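Long-range contact in TetR family transcription regulator (Marinobacter aquaeolei, PDB 3PAS), which probably binds DNA through an N-terminal helix-turn-helix and regulates transcription: residues B[55-67]-B[100-112]. Residues are numbered along the deposited sequence; the frame is centred on the assembly and turned at random.
Sequences LLLATFYYVSDQV and PELFRYHETFTHS. With ACT (acetate ion), chain M.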
loop_
_atom_site.group_PDB
_atom_site.type_symbol
_atom_site.label_atom_id
_atom_site.label_comp_id
_atom_site.label_asym_id
_atom_site.label_seq_id
_atom_site.Cartn_x
_atom_site.Cartn_y
_atom_site.Cartn_z
ATOM N N LEU B 55 2.213 25.402 8.662
ATOM C CA LEU B 55 1.931 25.304 7.218
ATOM C C LEU B 55 1.691 23.867 6.769
ATOM O O LEU B 55 0.740 23.572 6.040
ATOM C CB LEU B 55 3.080 25.909 6.429
ATOM C CG LEU B 55 2.901 25.853 4.893
ATOM C CD1 LEU B 55 1.506 26.331 4.404
ATOM C CD2 LEU B 55 4.026 26.675 4.258
ATOM N N LEU B 56 2.501 22.952 7.272
ATOM C CA LEU B 56 2.303 21.512 6.992
ATOM C C LEU B 56 0.933 21.014 7.480
ATOM O O LEU B 56 0.258 20.269 6.783
ATOM C CB LEU B 56 3.421 20.701 7.619
ATOM C CG LEU B 56 4.856 20.886 7.134
ATOM C CD1 LEU B 56 5.824 19.917 7.859
ATOM C CD2 LEU B 56 5.061 20.792 5.588
ATOM N N LEU B 57 0.514 21.422 8.677
ATOM C CA LEU B 57 -0.776 21.059 9.213
ATOM C C LEU B 57 -1.909 21.658 8.391
ATOM O O LEU B 57 -2.844 20.942 8.043
ATOM C CB LEU B 57 -0.938 21.504 10.671
ATOM C CG LEU B 57 -2.165 20.987 11.433
ATOM C CD1 LEU B 57 -2.377 19.437 11.273
ATOM C CD2 LEU B 57 -2.013 21.398 12.902
ATOM N N ALA B 58 -1.845 22.962 8.119
ATOM C CA ALA B 58 -2.856 23.653 7.298
ATOM C C ALA B 58 -2.983 22.982 5.916
ATOM O O ALA B 58 -4.074 22.895 5.336
ATOM C CB ALA B 58 -2.526 25.186 7.161
ATOM N N THR B 59 -1.854 22.566 5.368
ATOM C CA THR B 59 -1.808 21.897 4.074
ATOM C C THR B 59 -2.498 20.539 4.188
ATOM O O THR B 59 -3.233 20.132 3.289
ATOM C CB THR B 59 -0.340 21.748 3.516
ATOM O OG1 THR B 59 0.249 23.060 3.335
ATOM C CG2 THR B 59 -0.336 21.076 2.111
ATOM N N PHE B 60 -2.245 19.827 5.280
ATOM C CA PHE B 60 -2.894 18.539 5.483
ATOM C C PHE B 60 -4.426 18.731 5.520
ATOM O O PHE B 60 -5.180 17.991 4.856
ATOM C CB PHE B 60 -2.396 17.845 6.728
ATOM C CG PHE B 60 -3.031 16.509 6.952
ATOM C CD1 PHE B 60 -2.704 15.471 6.158
ATOM C CD2 PHE B 60 -4.014 16.349 7.896
ATOM C CE1 PHE B 60 -3.306 14.209 6.338
ATOM C CE2 PHE B 60 -4.596 15.107 8.094
ATOM C CZ PHE B 60 -4.256 14.063 7.319
ATOM N N TYR B 61 -4.886 19.741 6.242
ATOM C CA TYR B 61 -6.324 20.031 6.288
ATOM C C TYR B 61 -6.916 20.507 4.991
ATOM O O TYR B 61 -8.068 20.180 4.661
ATOM C CB TYR B 61 -6.643 21.037 7.394
ATOM C CG TYR B 61 -6.470 20.495 8.773
ATOM C CD1 TYR B 61 -6.863 19.194 9.088
ATOM C CD2 TYR B 61 -6.010 21.297 9.805
ATOM C CE1 TYR B 61 -6.736 18.692 10.373
ATOM C CE2 TYR B 61 -5.890 20.797 11.107
ATOM C CZ TYR B 61 -6.266 19.496 11.378
ATOM O OH TYR B 61 -6.154 18.984 12.646
ATOM N N TYR B 62 -6.157 21.297 4.248
ATOM C CA TYR B 62 -6.559 21.712 2.923
ATOM C C TYR B 62 -6.729 20.484 1.987
ATOM O O TYR B 62 -7.740 20.352 1.258
ATOM C CB TYR B 62 -5.492 22.651 2.368
ATOM C CG TYR B 62 -5.587 22.947 0.899
ATOM C CD1 TYR B 62 -6.510 23.853 0.422
ATOM C CD2 TYR B 62 -4.706 22.367 -0.018
ATOM C CE1 TYR B 62 -6.574 24.169 -0.921
ATOM C CE2 TYR B 62 -4.775 22.681 -1.348
ATOM C CZ TYR B 62 -5.727 23.598 -1.796
ATOM O OH TYR B 62 -5.837 23.935 -3.150
ATOM N N VAL B 63 -5.750 19.592 2.002
ATOM C CA VAL B 63 -5.776 18.405 1.145
ATOM C C VAL B 63 -6.972 17.495 1.571
ATOM O O VAL B 63 -7.826 17.120 0.762
ATOM C CB VAL B 63 -4.412 17.681 1.209
ATOM C CG1 VAL B 63 -4.518 16.302 0.621
ATOM C CG2 VAL B 63 -3.276 18.533 0.506
ATOM N N SER B 64 -7.047 17.213 2.862
ATOM C CA SER B 64 -8.099 16.387 3.439
ATOM C C SER B 64 -9.492 16.989 3.207
ATOM O O SER B 64 -10.430 16.283 2.809
ATOM C CB SER B 64 -7.856 16.167 4.940
ATOM O OG SER B 64 -6.593 15.569 5.174
ATOM N N ASP B 65 -9.646 18.278 3.445
ATOM C CA ASP B 65 -10.940 18.932 3.196
ATOM C C ASP B 65 -11.398 18.887 1.750
ATOM O O ASP B 65 -12.570 18.610 1.472
ATOM C CB ASP B 65 -10.941 20.360 3.688
ATOM C CG ASP B 65 -10.807 20.430 5.205
ATOM O OD1 ASP B 65 -10.888 19.354 5.849
ATOM O OD2 ASP B 65 -10.590 21.521 5.726
ATOM N N GLN B 66 -10.500 19.194 0.829
ATOM C CA GLN B 66 -10.810 19.094 -0.588
ATOM C C GLN B 66 -11.341 17.710 -0.940
ATOM O O GLN B 66 -12.382 17.590 -1.610
ATOM C CB GLN B 66 -9.550 19.314 -1.426
ATOM C CG GLN B 66 -9.299 20.756 -1.582
ATOM C CD GLN B 66 -8.360 20.972 -2.643
ATOM O OE1 GLN B 66 -8.719 20.875 -3.821
ATOM N NE2 GLN B 66 -7.107 21.250 -2.269
ATOM N N VAL B 67 -10.590 16.686 -0.540
ATOM C CA VAL B 67 -10.963 15.321 -0.843
ATOM C C VAL B 67 -12.210 14.846 -0.107
ATOM O O VAL B 67 -13.086 14.253 -0.731
ATOM C CB VAL B 67 -9.811 14.317 -0.607
ATOM C CG1 VAL B 67 -10.315 12.897 -0.744
ATOM C CG2 VAL B 67 -8.652 14.596 -1.597
ATOM N N PRO B 100 -2.789 13.580 -8.258
ATOM C CA PRO B 100 -2.230 12.530 -7.397
ATOM C C PRO B 100 -1.376 13.115 -6.242
ATOM O O PRO B 100 -1.182 12.479 -5.198
ATOM C CB PRO B 100 -1.369 11.734 -8.367
ATOM C CG PRO B 100 -1.064 12.623 -9.440
ATOM C CD PRO B 100 -2.215 13.532 -9.600
ATOM N N GLU B 101 -0.853 14.308 -6.435
ATOM C CA GLU B 101 -0.081 14.979 -5.368
ATOM C C GLU B 101 -0.887 15.181 -4.079
ATOM O O GLU B 101 -0.327 15.188 -2.963
ATOM C CB GLU B 101 0.499 16.311 -5.894
ATOM C CG GLU B 101 -0.560 17.353 -6.287
ATOM C CD GLU B 101 -1.117 17.263 -7.717
ATOM O OE1 GLU B 101 -0.954 16.242 -8.405
ATOM O OE2 GLU B 101 -1.722 18.255 -8.144
ATOM N N LEU B 102 -2.213 15.308 -4.188
ATOM C CA LEU B 102 -3.069 15.416 -3.002
ATOM C C LEU B 102 -3.040 14.091 -2.224
ATOM O O LEU B 102 -2.885 14.064 -1.003
ATOM C CB LEU B 102 -4.507 15.726 -3.408
ATOM C CG LEU B 102 -4.870 17.066 -4.041
ATOM C CD1 LEU B 102 -6.410 16.989 -4.381
ATOM C CD2 LEU B 102 -4.529 18.292 -3.073
ATOM N N PHE B 103 -3.219 12.979 -2.916
ATOM C CA PHE B 103 -3.101 11.663 -2.283
ATOM C C PHE B 103 -1.693 11.446 -1.679
ATOM O O PHE B 103 -1.560 10.882 -0.599
ATOM C CB PHE B 103 -3.295 10.541 -3.319
ATOM C CG PHE B 103 -4.731 10.233 -3.690
ATOM C CD1 PHE B 103 -5.749 11.154 -3.523
ATOM C CD2 PHE B 103 -5.041 8.993 -4.282
ATOM C CE1 PHE B 103 -7.069 10.852 -3.904
ATOM C CE2 PHE B 103 -6.339 8.697 -4.636
ATOM C CZ PHE B 103 -7.353 9.645 -4.447
ATOM N N ARG B 104 -0.652 11.837 -2.407
ATOM C CA ARG B 104 0.727 11.630 -1.910
ATOM C C ARG B 104 1.001 12.471 -0.650
ATOM O O ARG B 104 1.579 11.965 0.326
ATOM C CB ARG B 104 1.714 11.950 -3.005
ATOM C CG ARG B 104 3.142 11.694 -2.651
ATOM C CD ARG B 104 3.911 11.296 -3.900
ATOM N NE ARG B 104 4.781 10.185 -3.560
ATOM C CZ ARG B 104 4.359 8.949 -3.284
ATOM N NH1 ARG B 104 3.058 8.635 -3.304
ATOM N NH2 ARG B 104 5.248 8.013 -2.975
ATOM N N TYR B 105 0.567 13.731 -0.673
ATOM C CA TYR B 105 0.680 14.595 0.529
ATOM C C TYR B 105 -0.051 13.944 1.725
ATOM O O TYR B 105 0.514 13.799 2.809
ATOM C CB TYR B 105 0.205 16.038 0.298
ATOM C CG TYR B 105 0.591 16.904 1.480
ATOM C CD1 TYR B 105 1.834 17.494 1.530
ATOM C CD2 TYR B 105 -0.209 16.967 2.612
ATOM C CE1 TYR B 105 2.234 18.270 2.636
ATOM C CE2 TYR B 105 0.177 17.708 3.731
ATOM C CZ TYR B 105 1.412 18.360 3.724
ATOM O OH TYR B 105 1.835 19.100 4.801
ATOM N N HIS B 106 -1.302 13.536 1.526
ATOM C CA HIS B 106 -2.044 12.852 2.582
ATOM C C HIS B 106 -1.286 11.609 3.163
ATOM O O HIS B 106 -1.130 11.459 4.381
ATOM C CB HIS B 106 -3.438 12.431 2.061
ATOM C CG HIS B 106 -4.265 11.764 3.111
ATOM N ND1 HIS B 106 -4.177 10.408 3.366
ATOM C CD2 HIS B 106 -5.108 12.274 4.035
ATOM C CE1 HIS B 106 -4.945 10.115 4.394
ATOM N NE2 HIS B 106 -5.541 11.223 4.802
ATOM N N GLU B 107 -0.823 10.750 2.266
ATOM C CA GLU B 107 -0.042 9.547 2.609
ATOM C C GLU B 107 1.284 9.908 3.318
ATOM O O GLU B 107 1.602 9.353 4.363
ATOM C CB GLU B 107 0.250 8.769 1.319
ATOM C CG GLU B 107 1.049 7.430 1.458
ATOM C CD GLU B 107 0.221 6.302 2.054
ATOM O OE1 GLU B 107 -0.975 6.529 2.374
ATOM O OE2 GLU B 107 0.787 5.186 2.226
ATOM N N THR B 108 2.048 10.836 2.764
ATOM C CA THR B 108 3.299 11.231 3.399
ATOM C C THR B 108 3.041 11.760 4.812
ATOM O O THR B 108 3.735 11.363 5.759
ATOM C CB THR B 108 4.060 12.325 2.608
ATOM O OG1 THR B 108 4.361 11.838 1.303
ATOM C CG2 THR B 108 5.402 12.649 3.309
ATOM N N PHE B 109 2.036 12.634 4.963
ATOM C CA PHE B 109 1.726 13.229 6.262
ATOM C C PHE B 109 1.235 12.208 7.263
ATOM O O PHE B 109 1.730 12.170 8.418
ATOM C CB PHE B 109 0.669 14.328 6.136
ATOM C CG PHE B 109 0.498 15.186 7.377
ATOM C CD1 PHE B 109 -0.287 14.767 8.435
ATOM C CD2 PHE B 109 1.089 16.445 7.456
ATOM C CE1 PHE B 109 -0.454 15.548 9.577
ATOM C CE2 PHE B 109 0.926 17.245 8.609
ATOM C CZ PHE B 109 0.148 16.789 9.666
ATOM N N THR B 110 0.247 11.392 6.861
ATOM C CA THR B 110 -0.318 10.398 7.800
ATOM C C THR B 110 0.713 9.367 8.245
ATOM O O THR B 110 0.567 8.813 9.319
ATOM C CB THR B 110 -1.608 9.631 7.270
ATOM O OG1 THR B 110 -1.261 8.890 6.114
ATOM C CG2 THR B 110 -2.736 10.571 6.950
ATOM N N HIS B 111 1.745 9.097 7.450
ATOM C CA HIS B 111 2.816 8.119 7.771
ATOM C C HIS B 111 4.032 8.833 8.356
ATOM O O HIS B 111 5.126 8.318 8.276
ATOM C CB HIS B 111 3.325 7.376 6.513
ATOM C CG HIS B 111 2.429 6.285 6.007
ATOM N ND1 HIS B 111 2.458 5.001 6.510
ATOM C CD2 HIS B 111 1.537 6.268 4.989
ATOM C CE1 HIS B 111 1.592 4.251 5.849
ATOM N NE2 HIS B 111 1.018 4.995 4.922
ATOM N N SER B 112 3.852 10.041 8.886
ATOM C CA SER B 112 4.946 10.818 9.479
ATOM C C SER B 112 4.648 11.071 10.950
ATOM O O SER B 112 3.496 10.946 11.430
ATOM C CB SER B 112 5.090 12.182 8.797
ATOM O OG SER B 112 4.068 13.068 9.265
HETATM C C ACT M . -0.266 8.232 -5.926
HETATM O O ACT M . 0.264 7.693 -6.924
HETATM O OXT ACT M . 0.502 8.925 -5.228
HETATM C CH3 ACT M . -1.714 8.049 -5.581
#
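F60 and F109 lie against each other as an offset stack, with centroids 4.3 Å apart and planes only 18° from parallel. The slide places F60 CB over the F109 ring, 3.7 Å from its centroid, a CH-pi contact almost on the ring normal. With CG anti to the backbone N, F60 reaches in among Y105, H106, F109 and T110 as a knob in a hole; its other face carries S64 OG, 3.4 Å above the ring plane. H106 completes the aromatic cluster, its ring nearly parallel to F60 but well displaced, centroids 5.3 Å apart. Y105 is the reciprocal knob, set among L56, T59, F60 and V63. This interlocking joins helix 52-76, which follows the predicted helix-turn-helix, to helix 100-110 of the C-terminal domain in the all-helical TetR fold; the axes of the two short segments come within 9.5 Å, with 128° between their N-to-C directions. T59 CG2 sits over one Y105 face, 3.7 Å from the centroid. Y105 OH donates to L56 O at 2.8 Å, tethering the phenol well off the carbonyl axis (C=O...O 110°); L56 O also accepts the helical bond from F60 N. Beyond Y105, V63 CG2 meets L102 CD2 at 3.8 Å, the side chains running alongside in opposite senses.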